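Local coordinates for YciF Bacterial Stress Response Protein (Salmonella enterica subsp. enterica serovar Typhimurium, PDB 4ERU), which is of unknown function but is a bacterial stress response protein with a ferritin-like helical bundle that binds magnesium ions in the crystal, at residues A[59-64]-A[71-76]. Numbering follows the deposited sequence. Where two conformers were deposited one is given.
Sequences ERIDQI and IKLKRM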
ATOM      1  N   GLU A  59     -13.687 -15.326  -4.798  0.51 43.12           N
ATOM      2  CA  GLU A  59     -14.577 -16.396  -4.360  0.51 44.84           C
ATOM      3  C   GLU A  59     -14.574 -16.529  -2.839  0.51 46.28           C
ATOM      4  O   GLU A  59     -15.619 -16.790  -2.245  0.51 48.78           O
ATOM      5  CB  GLU A  59     -14.234 -17.732  -5.030  0.51 49.17           C
ATOM      6  CG  GLU A  59     -14.873 -18.941  -4.330  0.51 57.12           C
ATOM      7  CD  GLU A  59     -16.382 -18.960  -4.445  0.51 62.00           C
ATOM      8  OE1 GLU A  59     -16.909 -18.472  -5.471  0.51 61.76           O
ATOM      9  OE2 GLU A  59     -17.041 -19.450  -3.504  0.51 68.63           O
ATOM     10  N   ARG A  60     -13.424 -16.313  -2.198  1.00 46.68           N
ATOM     11  CA  ARG A  60     -13.410 -16.312  -0.710  1.00 48.27           C
ATOM     12  C   ARG A  60     -14.300 -15.208  -0.142  1.00 45.34           C
ATOM     13  O   ARG A  60     -14.959 -15.380   0.899  1.00 45.56           O
ATOM     14  CB  ARG A  60     -12.004 -16.139  -0.122  1.00 42.78           C
ATOM     15  CG  ARG A  60     -11.061 -17.249  -0.406  1.00 46.99           C
ATOM     16  CD  ARG A  60      -9.954 -17.407   0.680  1.00 42.24           C
ATOM     17  NE  ARG A  60      -9.028 -18.448   0.209  1.00 45.67           N
ATOM     18  CZ  ARG A  60      -7.892 -18.215  -0.450  1.00 45.72           C
ATOM     19  NH1 ARG A  60      -7.468 -16.968  -0.658  1.00 43.21           N
ATOM     20  NH2 ARG A  60      -7.157 -19.233  -0.881  1.00 43.73           N
ATOM     21  N   ILE A  61     -14.267 -14.048  -0.776  1.00 41.23           N
ATOM     22  CA  ILE A  61     -15.080 -12.943  -0.307  1.00 41.82           C
ATOM     23  C   ILE A  61     -16.574 -13.338  -0.434  1.00 43.84           C
ATOM     24  O   ILE A  61     -17.343 -13.093   0.488  1.00 45.90           O
ATOM     25  CB  ILE A  61     -14.771 -11.621  -1.051  1.00 42.55           C
ATOM     26  CG1 ILE A  61     -13.327 -11.137  -0.747  1.00 42.46           C
ATOM     27  CG2 ILE A  61     -15.830 -10.546  -0.722  1.00 45.44           C
ATOM     28  CD1 ILE A  61     -12.909  -9.788  -1.457  1.00 38.23           C
ATOM     29  N   ASP A  62     -16.979 -13.966  -1.551  1.00 44.35           N
ATOM     30  CA  ASP A  62     -18.375 -14.439  -1.643  1.00 52.92           C
ATOM     31  C   ASP A  62     -18.714 -15.403  -0.499  1.00 52.02           C
ATOM     32  O   ASP A  62     -19.755 -15.262   0.137  1.00 54.89           O
ATOM     33  CB  ASP A  62     -18.698 -15.078  -2.997  1.00 59.56           C
ATOM     34  CG  ASP A  62     -18.618 -14.094  -4.133  1.00 65.99           C
ATOM     35  OD1 ASP A  62     -18.823 -12.873  -3.916  1.00 71.46           O
ATOM     36  OD2 ASP A  62     -18.335 -14.543  -5.257  1.00 66.64           O
ATOM     37  N   GLN A  63     -17.816 -16.350  -0.232  1.00 50.73           N
ATOM     38  CA  GLN A  63     -17.927 -17.241   0.937  1.00 57.59           C
ATOM     39  C   GLN A  63     -17.992 -16.539   2.286  1.00 54.71           C
ATOM     40  O   GLN A  63     -18.768 -16.938   3.154  1.00 60.09           O
ATOM     41  CB  GLN A  63     -16.792 -18.252   0.965  1.00 57.05           C
ATOM     42  CG  GLN A  63     -16.823 -19.255  -0.154  1.00 62.70           C
ATOM     43  CD  GLN A  63     -15.656 -20.209  -0.038  1.00 72.38           C
ATOM     44  OE1 GLN A  63     -14.992 -20.508  -1.018  1.00 78.81           O
ATOM     45  NE2 GLN A  63     -15.386 -20.675   1.181  1.00 75.10           N
ATOM     46  N   ILE A  64     -17.165 -15.514   2.487  1.00 54.45           N
ATOM     47  CA  ILE A  64     -17.246 -14.675   3.690  1.00 52.37           C
ATOM     48  C   ILE A  64     -18.650 -14.045   3.819  1.00 58.76           C
ATOM     49  O   ILE A  64     -19.234 -14.015   4.914  1.00 60.25           O
ATOM     50  CB  ILE A  64     -16.131 -13.576   3.706  1.00 50.84           C
ATOM     51  CG1 ILE A  64     -14.771 -14.206   4.043  1.00 47.70           C
ATOM     52  CG2 ILE A  64     -16.476 -12.445   4.673  1.00 51.39           C
ATOM     53  CD1 ILE A  64     -13.538 -13.446   3.496  1.00 49.39           C
ATOM     54  N   ILE A  71     -23.606  -9.540   7.011  1.00 73.20           N
ATOM     55  CA  ILE A  71     -22.520  -9.131   6.132  1.00 69.56           C
ATOM     56  C   ILE A  71     -23.176  -9.045   4.766  1.00 69.02           C
ATOM     57  O   ILE A  71     -23.516 -10.060   4.170  1.00 69.72           O
ATOM     58  CB  ILE A  71     -21.343 -10.114   6.058  1.00 65.18           C
ATOM     59  CG1 ILE A  71     -20.571 -10.149   7.370  1.00 61.85           C
ATOM     60  CG2 ILE A  71     -20.390  -9.683   4.911  1.00 55.72           C
ATOM     61  CD1 ILE A  71     -19.425 -11.135   7.353  1.00 57.86           C
ATOM     62  N   LYS A  72     -23.412  -7.823   4.316  1.00 70.28           N
ATOM     63  CA  LYS A  72     -23.925  -7.567   2.985  1.00 75.13           C
ATOM     64  C   LYS A  72     -22.996  -6.546   2.325  1.00 72.57           C
ATOM     65  O   LYS A  72     -22.768  -5.483   2.902  1.00 79.81           O
ATOM     66  CB  LYS A  72     -25.358  -7.022   3.064  1.00 82.78           C
ATOM     67  CG  LYS A  72     -25.841  -6.266   1.791  1.00101.30           C
ATOM     68  CD  LYS A  72     -27.373  -6.410   1.579  1.00121.11           C
ATOM     69  CE  LYS A  72     -27.834  -5.642   0.316  1.00122.62           C
ATOM     70  NZ  LYS A  72     -28.045  -4.172   0.612  1.00123.99           N
ATOM     71  N   LEU A  73     -22.480  -6.858   1.136  1.00 63.01           N
ATOM     72  CA  LEU A  73     -21.607  -5.937   0.374  1.00 65.93           C
ATOM     73  C   LEU A  73     -22.340  -4.743  -0.223  1.00 68.01           C
ATOM     74  O   LEU A  73     -23.463  -4.882  -0.698  1.00 74.37           O
ATOM     75  CB  LEU A  73     -20.902  -6.676  -0.762  1.00 66.98           C
ATOM     76  CG  LEU A  73     -20.025  -7.858  -0.358  1.00 69.37           C
ATOM     77  CD1 LEU A  73     -19.398  -8.483  -1.578  1.00 63.67           C
ATOM     78  CD2 LEU A  73     -18.961  -7.423   0.642  1.00 69.10           C
ATOM     79  N   LYS A  74     -21.699  -3.578  -0.199  1.00 62.11           N
ATOM     80  CA  LYS A  74     -22.223  -2.374  -0.848  1.00 65.07           C
ATOM     81  C   LYS A  74     -21.483  -2.175  -2.142  1.00 65.52           C
ATOM     82  O   LYS A  74     -20.271  -2.315  -2.182  1.00 61.36           O
ATOM     83  CB  LYS A  74     -22.003  -1.142   0.026  1.00 71.23           C
ATOM     84  CG  LYS A  74     -22.508  -1.324   1.447  1.00 83.30           C
ATOM     85  CD  LYS A  74     -22.705  -0.005   2.189  1.00 92.01           C
ATOM     86  CE  LYS A  74     -23.428  -0.255   3.534  1.00 97.92           C
ATOM     87  NZ  LYS A  74     -24.228   0.924   4.002  1.00102.65           N
ATOM     88  N   ARG A  75     -22.197  -1.835  -3.203  1.00 74.26           N
ATOM     89  CA  ARG A  75     -21.544  -1.558  -4.480  1.00 76.82           C
ATOM     90  C   ARG A  75     -20.811  -0.216  -4.357  1.00 74.24           C
ATOM     91  O   ARG A  75     -21.419   0.804  -4.027  1.00 77.61           O
ATOM     92  CB  ARG A  75     -22.575  -1.541  -5.613  1.00 87.71           C
ATOM     93  CG  ARG A  75     -22.005  -1.918  -6.955  1.00 94.67           C
ATOM     94  CD  ARG A  75     -23.014  -2.704  -7.799  1.00104.86           C
ATOM     95  NE  ARG A  75     -22.330  -3.632  -8.711  1.00106.88           N
ATOM     96  CZ  ARG A  75     -22.933  -4.474  -9.553  1.00108.01           C
ATOM     97  NH1 ARG A  75     -22.188  -5.266 -10.327  1.00106.79           N
ATOM     98  NH2 ARG A  75     -24.266  -4.528  -9.634  1.00108.24           N
HETATM   99  N   MSE A  76     -19.496  -0.228  -4.566  1.00 70.27           N
HETATM  100  CA  MSE A  76     -18.698   0.999  -4.528  1.00 71.61           C
HETATM  101  C   MSE A  76     -17.430   0.806  -5.352  1.00 66.72           C
HETATM  102  O   MSE A  76     -17.016  -0.333  -5.594  1.00 64.74           O
HETATM  103  CB  MSE A  76     -18.332   1.398  -3.093  1.00 74.88           C
HETATM  104  CG  MSE A  76     -17.523   0.335  -2.340  1.00 75.76           C
HETATM  105 SE   MSE A  76     -16.932   0.865  -0.558  0.66 72.80          SE
HETATM  106  CE  MSE A  76     -18.388   2.110  -0.128  1.00 58.84           C
TER
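No rings meet between Ile64 and Ile71; the flat group here is the backbone carbonyl of Ile64, and the methyl CD1 of Ile71 comes in beyond the carbonyl oxygen, above the plane of the group. CD1 of Ile71 lies 3.8 Å from O of Ile64. This oxygen, close to the end of helix 41-66, also hydrogen-bonds the hydroxyl of Ser67, so a polar atom is satisfied beside an apolar methyl. The same methyl is 4.2 Å from CG2 of Ile64. Ile71 already faces the helix, and its extended CG1–CD1 arm, with chi2 at 178°, carries the methyl to it. On Ile64, CG2 stands anti to the backbone N and makes this contact, while the side chain as a whole also packs on Leu138 and Leu139 of helix 133-159.

The setting is a ferritin-like helical bundle, in which the loop between helix 41-66 and helix 79-93 doubles back along the helix it has just left. One helical turn before Ile64, Ile61 offers CG2 to CD1 of Leu73 at 4.2 Å, a purely apolar, methyl-to-methyl contact. Tyr21 of helix 9-37 touches both of these side chains, and Val65 touches Leu73 and Ile71. Branched aliphatic residues fit such a place because they fill space without bringing polar groups that would need partners. Ile61 is buried, with its side chain about 7 Å from a bound magnesium ion. Further along the loop, the backbone N of Lys74 hydrogen-bonds OG of Ser18, joining the extended loop to helix 9-37.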